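Local coordinates for archaeal flagellar ATP-binding protein FlaH (PDB 4WIA) that probably binds and hydrolyses ATP as a component of the archaellum, the archaeal flagellum, whose assembly it may regulate, at residues 28-33 with 158-163; 59-64 with 93-98; 111-116 with 143-148; 128-133 with 165-170. One frame throughout, in Å; residues are numbered along the deposited sequence.

Interaction 1: 28-33 with 158-163; sequences SLIIIE and IIICTV
I32 of strand 29-33 reaches across to I160 of strand 158-163 with its terminal methyl. I32 CB lies 3.8 Å from the carbonyl oxygen C161 O. CG1, anti to the residue's own carbonyl carbon (chi1 -54°), passes the same oxygen, I32 CG1 to C161 O being 4.1 Å. The extended chi2 then sends the tip on, bringing I32 CD1 to within 3.9 Å of I160 CG2. On this face I30 lies beside I160, both pointing the same way, and helix 40-53 packs against I32 and T162. The two strands are parallel neighbours inside the mixed sheet of a KaiC-like P-loop NTPase fold. Five backbone N-H...O=C bonds join them; the one from I32 N to C161 O measures 2.8 Å, while that from V163 N to I32 O is the most bent, at 154°. Over the other face L29 CD1 touches I159 CG2 at 3.6 Å, and I31 CG2 meets V163 CG2 at 3.8 Å; helix 142-153 covers L29, I159 and C161. T162 OG1 is hydrogen-bonded to D127, and the nearest side-chain atoms of T162 and K40, an ATP-binding residue by similarity, are about 4 Å apart. The carboxylate of E33 is engaged by R177 in a salt bridge.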
loop_
_atom_site.group_PDB
_atom_site.type_symbol
_atom_site.label_atom_id
_atom_site.label_comp_id
_atom_site.label_asym_id
_atom_site.label_seq_id
_atom_site.Cartn_x
_atom_site.Cartn_y
_atom_site.Cartn_z
ATOM N N SER A 28 6.264 5.552 -20.641
ATOM C CA SER A 28 5.308 5.109 -21.644
ATOM C C SER A 28 4.447 6.299 -22.131
ATOM O O SER A 28 4.055 7.170 -21.326
ATOM C CB SER A 28 4.403 4.016 -21.055
ATOM O OG SER A 28 5.124 2.782 -20.880
ATOM N N LEU A 29 4.158 6.295 -23.417
ATOM C CA LEU A 29 3.085 7.030 -23.970
ATOM C C LEU A 29 2.004 6.047 -24.445
ATOM O O LEU A 29 2.138 5.365 -25.480
ATOM C CB LEU A 29 3.546 7.868 -25.148
ATOM C CG LEU A 29 2.422 8.633 -25.875
ATOM C CD1 LEU A 29 1.768 9.684 -25.008
ATOM C CD2 LEU A 29 2.978 9.288 -27.141
ATOM N N ILE A 30 0.908 6.037 -23.724
ATOM C CA ILE A 30 -0.147 5.131 -23.967
ATOM C C ILE A 30 -1.240 5.864 -24.704
ATOM O O ILE A 30 -1.717 6.898 -24.266
ATOM C CB ILE A 30 -0.736 4.641 -22.632
ATOM C CG1 ILE A 30 0.383 4.114 -21.731
ATOM C CG2 ILE A 30 -1.793 3.570 -22.886
ATOM C CD1 ILE A 30 -0.086 3.411 -20.471
ATOM N N ILE A 31 -1.629 5.337 -25.831
ATOM C CA ILE A 31 -2.746 5.877 -26.571
ATOM C C ILE A 31 -3.907 4.901 -26.526
ATOM O O ILE A 31 -3.767 3.745 -26.908
ATOM C CB ILE A 31 -2.349 6.124 -28.059
ATOM C CG1 ILE A 31 -1.209 7.133 -28.126
ATOM C CG2 ILE A 31 -3.553 6.627 -28.856
ATOM C CD1 ILE A 31 -1.543 8.498 -27.571
ATOM N N ILE A 32 -5.046 5.370 -26.070
ATOM C CA ILE A 32 -6.250 4.580 -26.054
ATOM C C ILE A 32 -7.221 5.084 -27.074
ATOM O O ILE A 32 -7.761 6.154 -26.924
ATOM C CB ILE A 32 -6.880 4.584 -24.671
ATOM C CG1 ILE A 32 -5.824 4.131 -23.626
ATOM C CG2 ILE A 32 -8.059 3.625 -24.671
ATOM C CD1 ILE A 32 -6.282 4.298 -22.179
ATOM N N GLU A 33 -7.394 4.333 -28.145
ATOM C CA GLU A 33 -8.100 4.808 -29.304
ATOM C C GLU A 33 -9.344 3.980 -29.504
ATOM O O GLU A 33 -9.266 2.745 -29.643
ATOM C CB GLU A 33 -7.198 4.704 -30.559
ATOM C CG GLU A 33 -7.949 4.896 -31.892
ATOM C CD GLU A 33 -7.092 4.873 -33.141
ATOM O OE1 GLU A 33 -5.893 4.526 -33.067
ATOM O OE2 GLU A 33 -7.633 5.246 -34.224
ATOM N N ILE A 158 4.855 9.114 -17.254
ATOM C CA ILE A 158 3.960 8.366 -18.069
ATOM C C ILE A 158 2.856 9.266 -18.572
ATOM O O ILE A 158 2.302 9.985 -17.800
ATOM C CB ILE A 158 3.336 7.215 -17.245
ATOM C CG1 ILE A 158 4.417 6.183 -16.965
ATOM C CG2 ILE A 158 2.180 6.577 -18.007
ATOM C CD1 ILE A 158 4.117 5.250 -15.804
ATOM N N ILE A 159 2.539 9.184 -19.863
ATOM C CA ILE A 159 1.432 9.934 -20.417
ATOM C C ILE A 159 0.399 9.032 -21.063
ATOM O O ILE A 159 0.731 8.099 -21.758
ATOM C CB ILE A 159 1.928 10.999 -21.424
ATOM C CG1 ILE A 159 2.689 12.059 -20.663
ATOM C CG2 ILE A 159 0.773 11.656 -22.161
ATOM C CD1 ILE A 159 3.372 13.083 -21.526
ATOM N N ILE A 160 -0.872 9.348 -20.846
ATOM C CA ILE A 160 -1.923 8.528 -21.338
ATOM C C ILE A 160 -2.935 9.442 -21.998
ATOM O O ILE A 160 -3.441 10.306 -21.327
ATOM C CB ILE A 160 -2.616 7.764 -20.136
ATOM C CG1 ILE A 160 -1.596 6.957 -19.344
ATOM C CG2 ILE A 160 -3.694 6.851 -20.658
ATOM C CD1 ILE A 160 -2.137 6.233 -18.100
ATOM N N CYS A 161 -3.284 9.193 -23.268
ATOM C CA CYS A 161 -4.320 9.949 -23.951
ATOM C C CYS A 161 -5.400 9.055 -24.516
ATOM O O CYS A 161 -5.145 7.947 -24.978
ATOM C CB CYS A 161 -3.758 10.702 -25.132
ATOM S SG CYS A 161 -2.321 11.756 -24.856
ATOM N N THR A 162 -6.623 9.562 -24.537
ATOM C CA THR A 162 -7.654 8.925 -25.327
ATOM C C THR A 162 -7.847 9.667 -26.664
ATOM O O THR A 162 -7.733 10.878 -26.732
ATOM C CB THR A 162 -8.966 8.850 -24.569
ATOM O OG1 THR A 162 -9.483 10.157 -24.387
ATOM C CG2 THR A 162 -8.747 8.209 -23.175
ATOM N N VAL A 163 -8.210 8.895 -27.676
ATOM C CA VAL A 163 -8.421 9.380 -28.993
ATOM C C VAL A 163 -9.725 8.801 -29.527
ATOM O O VAL A 163 -9.906 7.574 -29.521
ATOM C CB VAL A 163 -7.282 8.870 -29.876
ATOM C CG1 VAL A 163 -7.583 9.120 -31.361
ATOM C CG2 VAL A 163 -5.966 9.496 -29.473
#

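Interaction 2: 59-64 with 93-98; sequences TYVSTQ and IPVYPL. With SO4 (sulfate ion), chain F.
V61 and V95 touch through single methyls, V61 CG1 to V95 CG2 at 3.7 Å, just beyond the end of strand 90-94, which runs parallel to strand 58-62 as the outermost strand on that side of the sheet in this P-loop NTPase fold. Both valines hold CG1 anti to the backbone N, but they offer different branches: V61 presents this anti methyl, V95 its CG2. The other methyl of V61 turns to its bridge partner in strand 90-94, V61 CG2 lying 4.0 Å from I93 CB, while I93 CG1 comes only to 4.2 Å from T59 CG2. Three backbone hydrogen bonds tie the segments, from I93 N to Y60 O, from S62 N to I93 O and from V95 N to S62 O. The last is nearly straight at the hydrogen, 177°, and secures V95 at the N-cap position before helix 96-100. Beyond the strand, T63 splits its two branches. OG1 sits between the backbone N and the carbonyl carbon (chi1 54°) and accepts from S128 N, whereas the methyl T63 CG2 lies 3.8 Å from L98 CD1, the two side chains side by side and pointing the same way. S62 OG accepts from Q64 N at 3.0 Å, an ST turn, and also from L65 N. Q64, an ATP-binding residue by similarity, extends its chain beyond CG to a sulfate, probably from the crystallisation liquor, that K40 and N164 also bind; Q64 NE2 donates to sulfate O2 at 2.8 Å, with an angle of 140° at the hydrogen.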
loop_
_atom_site.group_PDB
_atom_site.type_symbol
_atom_site.label_atom_id
_atom_site.label_comp_id
_atom_site.label_asym_id
_atom_site.label_seq_id
_atom_site.Cartn_x
_atom_site.Cartn_y
_atom_site.Cartn_z
ATOM N N THR A 59 -1.987 13.564 -12.763
ATOM C CA THR A 59 -2.759 14.634 -13.298
ATOM C C THR A 59 -3.774 14.069 -14.274
ATOM O O THR A 59 -3.410 13.304 -15.190
ATOM C CB THR A 59 -1.881 15.629 -14.076
ATOM O OG1 THR A 59 -1.011 16.285 -13.158
ATOM C CG2 THR A 59 -2.739 16.725 -14.783
ATOM N N TYR A 60 -5.039 14.462 -14.118
ATOM C CA TYR A 60 -6.070 14.005 -15.032
ATOM C C TYR A 60 -6.712 15.217 -15.688
ATOM O O TYR A 60 -7.379 15.973 -15.011
ATOM C CB TYR A 60 -7.084 13.155 -14.266
ATOM C CG TYR A 60 -8.009 12.288 -15.121
ATOM C CD1 TYR A 60 -8.854 12.842 -16.045
ATOM C CD2 TYR A 60 -8.033 10.917 -14.970
ATOM C CE1 TYR A 60 -9.688 12.087 -16.835
ATOM C CE2 TYR A 60 -8.887 10.126 -15.737
ATOM C CZ TYR A 60 -9.707 10.693 -16.654
ATOM O OH TYR A 60 -10.574 9.954 -17.446
ATOM N N VAL A 61 -6.554 15.358 -17.008
ATOM C CA VAL A 61 -7.104 16.442 -17.754
ATOM C C VAL A 61 -8.280 15.879 -18.540
ATOM O O VAL A 61 -8.086 15.035 -19.397
ATOM C CB VAL A 61 -6.074 17.020 -18.740
ATOM C CG1 VAL A 61 -6.642 18.219 -19.534
ATOM C CG2 VAL A 61 -4.805 17.425 -18.023
ATOM N N SER A 62 -9.477 16.380 -18.259
ATOM C CA SER A 62 -10.703 15.923 -18.870
ATOM C C SER A 62 -11.357 17.047 -19.727
ATOM O O SER A 62 -11.625 18.113 -19.228
ATOM C CB SER A 62 -11.718 15.546 -17.780
ATOM O OG SER A 62 -12.969 15.187 -18.344
ATOM N N THR A 63 -11.705 16.726 -20.963
ATOM C CA THR A 63 -12.544 17.558 -21.780
ATOM C C THR A 63 -14.020 17.304 -21.587
ATOM O O THR A 63 -14.815 17.824 -22.343
ATOM C CB THR A 63 -12.230 17.294 -23.263
ATOM O OG1 THR A 63 -12.328 15.892 -23.560
ATOM C CG2 THR A 63 -10.820 17.733 -23.560
ATOM N N GLN A 64 -14.408 16.464 -20.618
ATOM C CA GLN A 64 -15.819 16.038 -20.497
ATOM C C GLN A 64 -16.478 16.261 -19.130
ATOM O O GLN A 64 -17.645 16.558 -19.084
ATOM C CB GLN A 64 -15.939 14.562 -20.889
ATOM C CG GLN A 64 -15.534 14.312 -22.329
ATOM C CD GLN A 64 -15.644 12.854 -22.708
ATOM O OE1 GLN A 64 -16.046 12.029 -21.909
ATOM N NE2 GLN A 64 -15.212 12.522 -23.911
ATOM N N ILE A 93 -8.034 18.467 -13.828
ATOM C CA ILE A 93 -8.105 19.664 -14.650
ATOM C C ILE A 93 -9.277 19.589 -15.622
ATOM O O ILE A 93 -9.177 18.956 -16.698
ATOM C CB ILE A 93 -6.840 19.794 -15.476
ATOM C CG1 ILE A 93 -5.608 19.752 -14.557
ATOM C CG2 ILE A 93 -6.881 21.110 -16.311
ATOM C CD1 ILE A 93 -5.475 20.949 -13.635
ATOM N N PRO A 94 -10.390 20.189 -15.259
ATOM C CA PRO A 94 -11.482 20.236 -16.220
ATOM C C PRO A 94 -11.239 21.304 -17.306
ATOM O O PRO A 94 -11.028 22.465 -16.967
ATOM C CB PRO A 94 -12.721 20.580 -15.364
ATOM C CG PRO A 94 -12.192 21.037 -14.046
ATOM C CD PRO A 94 -10.743 20.698 -13.928
ATOM N N VAL A 95 -11.333 20.909 -18.584
ATOM C CA VAL A 95 -11.255 21.865 -19.675
ATOM C C VAL A 95 -12.642 22.505 -19.939
ATOM O O VAL A 95 -13.395 22.071 -20.833
ATOM C CB VAL A 95 -10.707 21.180 -20.927
ATOM C CG1 VAL A 95 -10.505 22.217 -22.044
ATOM C CG2 VAL A 95 -9.388 20.489 -20.596
ATOM N N TYR A 96 -12.987 23.511 -19.145
ATOM C CA TYR A 96 -14.376 24.085 -19.148
ATOM C C TYR A 96 -14.936 24.456 -20.501
ATOM O O TYR A 96 -16.109 24.205 -20.778
ATOM C CB TYR A 96 -14.479 25.301 -18.224
ATOM C CG TYR A 96 -14.141 24.956 -16.795
ATOM C CD1 TYR A 96 -14.983 24.123 -16.057
ATOM C CD2 TYR A 96 -12.941 25.401 -16.193
ATOM C CE1 TYR A 96 -14.673 23.752 -14.754
ATOM C CE2 TYR A 96 -12.622 25.041 -14.887
ATOM C CZ TYR A 96 -13.495 24.211 -14.177
ATOM O OH TYR A 96 -13.213 23.858 -12.882
ATOM N N PRO A 97 -14.112 25.076 -21.350
ATOM C CA PRO A 97 -14.707 25.503 -22.616
ATOM C C PRO A 97 -15.174 24.333 -23.500
ATOM O O PRO A 97 -16.118 24.506 -24.308
ATOM C CB PRO A 97 -13.581 26.306 -23.301
ATOM C CG PRO A 97 -12.574 26.619 -22.240
ATOM C CD PRO A 97 -12.743 25.614 -21.145
ATOM N N LEU A 98 -14.516 23.177 -23.390
ATOM C CA LEU A 98 -14.965 22.022 -24.152
ATOM C C LEU A 98 -16.109 21.324 -23.454
ATOM O O LEU A 98 -16.943 20.746 -24.133
ATOM C CB LEU A 98 -13.844 21.033 -24.455
ATOM C CG LEU A 98 -12.920 21.574 -25.555
ATOM C CD1 LEU A 98 -11.726 20.666 -25.778
ATOM C CD2 LEU A 98 -13.628 21.764 -26.897
HETATM S S SO4 F . -14.842 10.262 -26.742
HETATM O O1 SO4 F . -14.780 8.978 -27.458
HETATM O O2 SO4 F . -15.869 10.398 -25.662
HETATM O O3 SO4 F . -15.224 11.168 -27.858
HETATM O O4 SO4 F . -13.532 10.672 -26.106
#

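Interaction 3: 111-116 with 143-148; sequences KVMETR and DDLMAF
M113, modelled as selenomethionine, lies across the ring of F148 in a Met-aromatic contact that joins helix 108-114 to helix 142-153 without a hydrogen bond between the two segments. The two side chains slide past each other in opposite directions. M113 CA stands over one face of the ring, 4.0 Å from its centroid and displaced toward the rim, a CH-pi contact. Further out, M113 CG is 4.0 Å from both F148 CG and F148 CD2. The selenium is placed obliquely, M113 SE being 5.2 Å from the F148 centroid and 35° off the ring normal. A bend at chi3 (36°) folds the terminal methyl back, so that M113 CE comes to 3.8 Å from F148 CB. L145, one turn earlier on its helix, adds a single methyl: L145 CD1 touches M113 CG at 4.0 Å and V112 CG1 at 4.1 Å, the V112 and L145 side chains meeting at about a right angle. Helix 129-134 packs alongside, through L132 on V112 and I133 on L145. Y119 meets the F148 ring edge-to-face and donates its hydroxyl to V112 O. At the far end of the ring, F148 CE1 lies 3.4 Å from the backbone oxygen M113 O.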
loop_
_atom_site.group_PDB
_atom_site.type_symbol
_atom_site.label_atom_id
_atom_site.label_comp_id
_atom_site.label_asym_id
_atom_site.label_seq_id
_atom_site.Cartn_x
_atom_site.Cartn_y
_atom_site.Cartn_z
ATOM N N LYS A 111 -1.704 25.564 -24.241
ATOM C CA LYS A 111 -1.972 25.371 -22.792
ATOM C C LYS A 111 -1.461 24.027 -22.261
ATOM O O LYS A 111 -0.840 23.936 -21.198
ATOM C CB LYS A 111 -3.476 25.456 -22.501
ATOM C CG LYS A 111 -4.040 26.869 -22.440
ATOM C CD LYS A 111 -4.414 27.316 -21.007
ATOM C CE LYS A 111 -5.275 28.573 -20.932
ATOM N NZ LYS A 111 -4.565 29.889 -20.866
ATOM N N VAL A 112 -1.754 22.982 -23.010
ATOM C CA VAL A 112 -1.276 21.660 -22.679
ATOM C C VAL A 112 0.249 21.617 -22.558
ATOM O O VAL A 112 0.786 20.976 -21.656
ATOM C CB VAL A 112 -1.747 20.638 -23.756
ATOM C CG1 VAL A 112 -0.913 19.355 -23.730
ATOM C CG2 VAL A 112 -3.220 20.353 -23.563
HETATM N N MSE A 113 0.944 22.261 -23.497
HETATM C CA MSE A 113 2.404 22.148 -23.532
HETATM C C MSE A 113 3.049 23.029 -22.492
HETATM O O MSE A 113 4.168 22.771 -22.073
HETATM C CB MSE A 113 2.978 22.381 -24.910
HETATM C CG MSE A 113 2.343 21.432 -25.912
HETATM SE SE MSE A 113 2.973 21.678 -27.759
HETATM C CE MSE A 113 4.849 22.121 -27.290
ATOM N N GLU A 114 2.344 24.059 -22.058
ATOM C CA GLU A 114 2.946 25.125 -21.251
ATOM C C GLU A 114 2.597 25.113 -19.773
ATOM O O GLU A 114 3.238 25.776 -18.980
ATOM C CB GLU A 114 2.528 26.461 -21.802
ATOM C CG GLU A 114 3.077 26.781 -23.157
ATOM C CD GLU A 114 2.717 28.188 -23.600
ATOM O OE1 GLU A 114 1.790 28.820 -23.038
ATOM O OE2 GLU A 114 3.317 28.628 -24.562
ATOM N N THR A 115 1.591 24.373 -19.377
ATOM C CA THR A 115 1.250 24.412 -17.975
ATOM C C THR A 115 2.134 23.464 -17.131
ATOM O O THR A 115 1.928 22.239 -17.119
ATOM C CB THR A 115 -0.235 24.101 -17.769
ATOM O OG1 THR A 115 -0.994 24.805 -18.731
ATOM C CG2 THR A 115 -0.689 24.512 -16.387
ATOM N N ARG A 116 3.072 24.039 -16.391
ATOM C CA ARG A 116 4.063 23.287 -15.619
ATOM C C ARG A 116 3.439 22.340 -14.661
ATOM O O ARG A 116 3.966 21.251 -14.423
ATOM C CB ARG A 116 4.910 24.207 -14.755
ATOM C CG ARG A 116 5.666 25.292 -15.478
ATOM C CD ARG A 116 6.172 26.284 -14.439
ATOM N NE ARG A 116 7.441 26.894 -14.756
ATOM C CZ ARG A 116 8.000 27.875 -14.034
ATOM N NH1 ARG A 116 7.400 28.336 -12.922
ATOM N NH2 ARG A 116 9.165 28.405 -14.437
ATOM N N ASP A 143 2.779 16.622 -34.754
ATOM C CA ASP A 143 4.189 16.254 -34.631
ATOM C C ASP A 143 4.849 17.016 -33.476
ATOM O O ASP A 143 5.713 16.480 -32.780
ATOM C CB ASP A 143 4.922 16.566 -35.943
ATOM C CG ASP A 143 4.405 15.749 -37.096
ATOM O OD1 ASP A 143 4.355 14.505 -36.990
ATOM O OD2 ASP A 143 4.041 16.339 -38.123
ATOM N N ASP A 144 4.456 18.290 -33.323
ATOM C CA ASP A 144 4.996 19.148 -32.252
ATOM C C ASP A 144 4.520 18.640 -30.920
ATOM O O ASP A 144 5.266 18.586 -29.950
ATOM C CB ASP A 144 4.519 20.594 -32.376
ATOM C CG ASP A 144 4.978 21.279 -33.673
ATOM O OD1 ASP A 144 6.116 21.069 -34.135
ATOM O OD2 ASP A 144 4.179 22.063 -34.208
ATOM N N LEU A 145 3.243 18.324 -30.860
ATOM C CA LEU A 145 2.687 17.831 -29.628
ATOM C C LEU A 145 3.332 16.507 -29.238
ATOM O O LEU A 145 3.695 16.303 -28.075
ATOM C CB LEU A 145 1.181 17.653 -29.767
ATOM C CG LEU A 145 0.465 17.178 -28.510
ATOM C CD1 LEU A 145 0.461 18.260 -27.435
ATOM C CD2 LEU A 145 -0.935 16.749 -28.906
HETATM N N MSE A 146 3.491 15.629 -30.231
HETATM C CA MSE A 146 4.112 14.308 -29.994
HETATM C C MSE A 146 5.525 14.487 -29.515
HETATM O O MSE A 146 5.965 13.838 -28.594
HETATM C CB MSE A 146 4.072 13.375 -31.218
HETATM C CG MSE A 146 2.658 12.937 -31.628
HETATM SE SE MSE A 146 1.519 12.101 -30.259
HETATM C CE MSE A 146 2.899 12.086 -28.854
ATOM N N ALA A 147 6.252 15.376 -30.152
ATOM C CA ALA A 147 7.645 15.642 -29.772
ATOM C C ALA A 147 7.720 16.139 -28.342
ATOM O O ALA A 147 8.628 15.780 -27.611
ATOM C CB ALA A 147 8.270 16.657 -30.736
ATOM N N PHE A 148 6.760 16.967 -27.955
ATOM C CA PHE A 148 6.712 17.464 -26.609
ATOM C C PHE A 148 6.447 16.344 -25.599
ATOM O O PHE A 148 7.108 16.238 -24.559
ATOM C CB PHE A 148 5.618 18.529 -26.502
ATOM C CG PHE A 148 5.271 18.855 -25.077
ATOM C CD1 PHE A 148 6.103 19.675 -24.332
ATOM C CD2 PHE A 148 4.213 18.225 -24.451
ATOM C CE1 PHE A 148 5.841 19.947 -23.022
ATOM C CE2 PHE A 148 3.925 18.496 -23.118
ATOM C CZ PHE A 148 4.746 19.366 -22.395
#

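Interaction 4: 128-133 with 165-170; sequences SISALI and PKELPE
L168 lays both its methyls against helix 129-134 in the buried, close-packed part of the contact. L168 CD1 rests 3.9 Å from S130 CB, and L168 CD2 lies 4.0 Å from I133 CG2, the I133 and L168 side chains crossing at about a right angle. E167, by contrast, is partly exposed and brings its carboxylate to the first turn of the helix from the margin. S130 OG donates to E167 OE2, although the modelled 2.4 Å is too short to be taken literally. The serine hydroxyl stands between its own backbone N and carbonyl carbon (chi1 70°), and it is also hydrogen-bonded to N164 N. A131 N lies 2.9 Å from E167 OE2, near the N-terminus of helix 129-134, which would probably stabilise the glutamate's charge. The A131 N-H points instead to S128 OG, at 2.8 Å and 163°. S128, at the N-cap position, thereby caps the helix. It follows a cis peptide bond from D127, at the end of strand 123-127, a position consistent with the Walker B aspartate of P-loop NTPases. K166, P169 and E170 face solvent and make no contact with segment 128-133; E170 forms a salt bridge with R177, while K166 packs on E35.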
loop_
_atom_site.group_PDB
_atom_site.type_symbol
_atom_site.label_atom_id
_atom_site.label_comp_id
_atom_site.label_asym_id
_atom_site.label_seq_id
_atom_site.Cartn_x
_atom_site.Cartn_y
_atom_site.Cartn_z
ATOM N N SER A 128 -10.068 14.020 -23.437
ATOM C CA SER A 128 -9.591 13.460 -24.687
ATOM C C SER A 128 -8.528 14.358 -25.321
ATOM O O SER A 128 -8.714 15.581 -25.441
ATOM C CB SER A 128 -10.817 13.413 -25.607
ATOM O OG SER A 128 -10.514 13.352 -26.998
ATOM N N ILE A 129 -7.437 13.758 -25.767
ATOM C CA ILE A 129 -6.461 14.491 -26.525
ATOM C C ILE A 129 -7.014 14.753 -27.931
ATOM O O ILE A 129 -6.763 15.816 -28.496
ATOM C CB ILE A 129 -5.099 13.799 -26.572
ATOM C CG1 ILE A 129 -3.991 14.790 -26.881
ATOM C CG2 ILE A 129 -5.080 12.740 -27.645
ATOM C CD1 ILE A 129 -3.814 15.906 -25.876
ATOM N N SER A 130 -7.837 13.846 -28.459
ATOM C CA SER A 130 -8.434 14.063 -29.781
ATOM C C SER A 130 -9.353 15.302 -29.819
ATOM O O SER A 130 -9.298 16.074 -30.790
ATOM C CB SER A 130 -9.144 12.811 -30.329
ATOM O OG SER A 130 -10.326 12.489 -29.622
ATOM N N ALA A 131 -10.148 15.538 -28.771
ATOM C CA ALA A 131 -10.965 16.761 -28.708
ATOM C C ALA A 131 -10.084 18.020 -28.641
ATOM O O ALA A 131 -10.382 19.033 -29.290
ATOM C CB ALA A 131 -11.907 16.729 -27.536
ATOM N N LEU A 132 -8.980 17.966 -27.897
ATOM C CA LEU A 132 -8.085 19.129 -27.770
ATOM C C LEU A 132 -7.372 19.455 -29.074
ATOM O O LEU A 132 -7.180 20.630 -29.394
ATOM C CB LEU A 132 -7.053 18.864 -26.684
ATOM C CG LEU A 132 -7.611 18.802 -25.263
ATOM C CD1 LEU A 132 -6.600 18.255 -24.267
ATOM C CD2 LEU A 132 -8.101 20.161 -24.764
ATOM N N ILE A 133 -6.956 18.438 -29.827
ATOM C CA ILE A 133 -6.376 18.678 -31.141
ATOM C C ILE A 133 -7.436 19.225 -32.099
ATOM O O ILE A 133 -7.250 20.280 -32.707
ATOM C CB ILE A 133 -5.745 17.410 -31.735
ATOM C CG1 ILE A 133 -4.599 16.972 -30.810
ATOM C CG2 ILE A 133 -5.246 17.678 -33.159
ATOM C CD1 ILE A 133 -4.078 15.549 -31.000
ATOM N N PRO A 165 -11.437 8.292 -32.921
ATOM C CA PRO A 165 -10.982 8.453 -34.301
ATOM C C PRO A 165 -11.948 9.243 -35.190
ATOM O O PRO A 165 -11.532 9.710 -36.243
ATOM C CB PRO A 165 -10.827 6.996 -34.801
ATOM C CG PRO A 165 -11.708 6.186 -33.919
ATOM C CD PRO A 165 -11.683 6.879 -32.586
ATOM N N LYS A 166 -13.205 9.404 -34.757
ATOM C CA LYS A 166 -14.177 10.225 -35.483
ATOM C C LYS A 166 -13.883 11.735 -35.491
ATOM O O LYS A 166 -14.518 12.523 -36.219
ATOM C CB LYS A 166 -15.581 10.006 -34.954
ATOM C CG LYS A 166 -16.192 8.703 -35.424
ATOM C CD LYS A 166 -17.440 8.338 -34.624
ATOM C CE LYS A 166 -18.381 7.454 -35.408
ATOM N NZ LYS A 166 -19.026 8.225 -36.505
ATOM N N GLU A 167 -12.939 12.131 -34.666
ATOM C CA GLU A 167 -12.718 13.525 -34.401
ATOM C C GLU A 167 -11.532 13.970 -35.213
ATOM O O GLU A 167 -11.338 15.157 -35.341
ATOM C CB GLU A 167 -12.422 13.768 -32.921
ATOM C CG GLU A 167 -13.630 13.918 -31.999
ATOM C CD GLU A 167 -13.267 14.296 -30.550
ATOM O OE1 GLU A 167 -14.071 15.004 -29.900
ATOM O OE2 GLU A 167 -12.222 13.889 -30.031
ATOM N N LEU A 168 -10.751 13.041 -35.771
ATOM C CA LEU A 168 -9.530 13.392 -36.479
ATOM C C LEU A 168 -9.372 12.595 -37.755
ATOM O O LEU A 168 -9.805 11.442 -37.826
ATOM C CB LEU A 168 -8.322 13.110 -35.601
ATOM C CG LEU A 168 -8.262 13.830 -34.266
ATOM C CD1 LEU A 168 -7.041 13.331 -33.521
ATOM C CD2 LEU A 168 -8.205 15.331 -34.434
ATOM N N PRO A 169 -8.773 13.219 -38.802
ATOM C CA PRO A 169 -8.397 12.445 -40.006
ATOM C C PRO A 169 -7.305 11.372 -39.746
ATOM O O PRO A 169 -6.502 11.463 -38.810
ATOM C CB PRO A 169 -7.914 13.511 -41.021
ATOM C CG PRO A 169 -7.908 14.814 -40.306
ATOM C CD PRO A 169 -8.514 14.661 -38.932
ATOM N N GLU A 170 -7.332 10.366 -40.611
ATOM C CA GLU A 170 -6.452 9.210 -40.574
ATOM C C GLU A 170 -4.995 9.621 -40.643
ATOM O O GLU A 170 -4.133 9.005 -40.029
ATOM C CB GLU A 170 -6.802 8.274 -41.735
ATOM C CG GLU A 170 -6.217 6.868 -41.724
ATOM C CD GLU A 170 -6.180 6.126 -40.390
ATOM O OE1 GLU A 170 -6.830 6.452 -39.365
ATOM O OE2 GLU A 170 -5.433 5.139 -40.389
#

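How the interactions relate
Interaction 1 is wholly buried near the centre of the chain; interactions 2 and 4 lie at similar depth further out, the former at the outermost strand of the same sheet, and interaction 3 lies furthest from the centre. The two strand pairs rely on backbone hydrogen bonds and aliphatic contacts. Interaction 3 has no hydrogen bond between its segments and is mainly apolar and aromatic, whereas interaction 4 combines leucine packing with a carboxylate beside a helix N-terminus. Segment 128-133 touches all three other contacts, and I129 N probably bonds to T162 O of interaction 1. L29 meets M146, linking interactions 1 and 3. Interactions 1, 2 and 4 border the presumed nucleotide site; interaction 3 is remote from it.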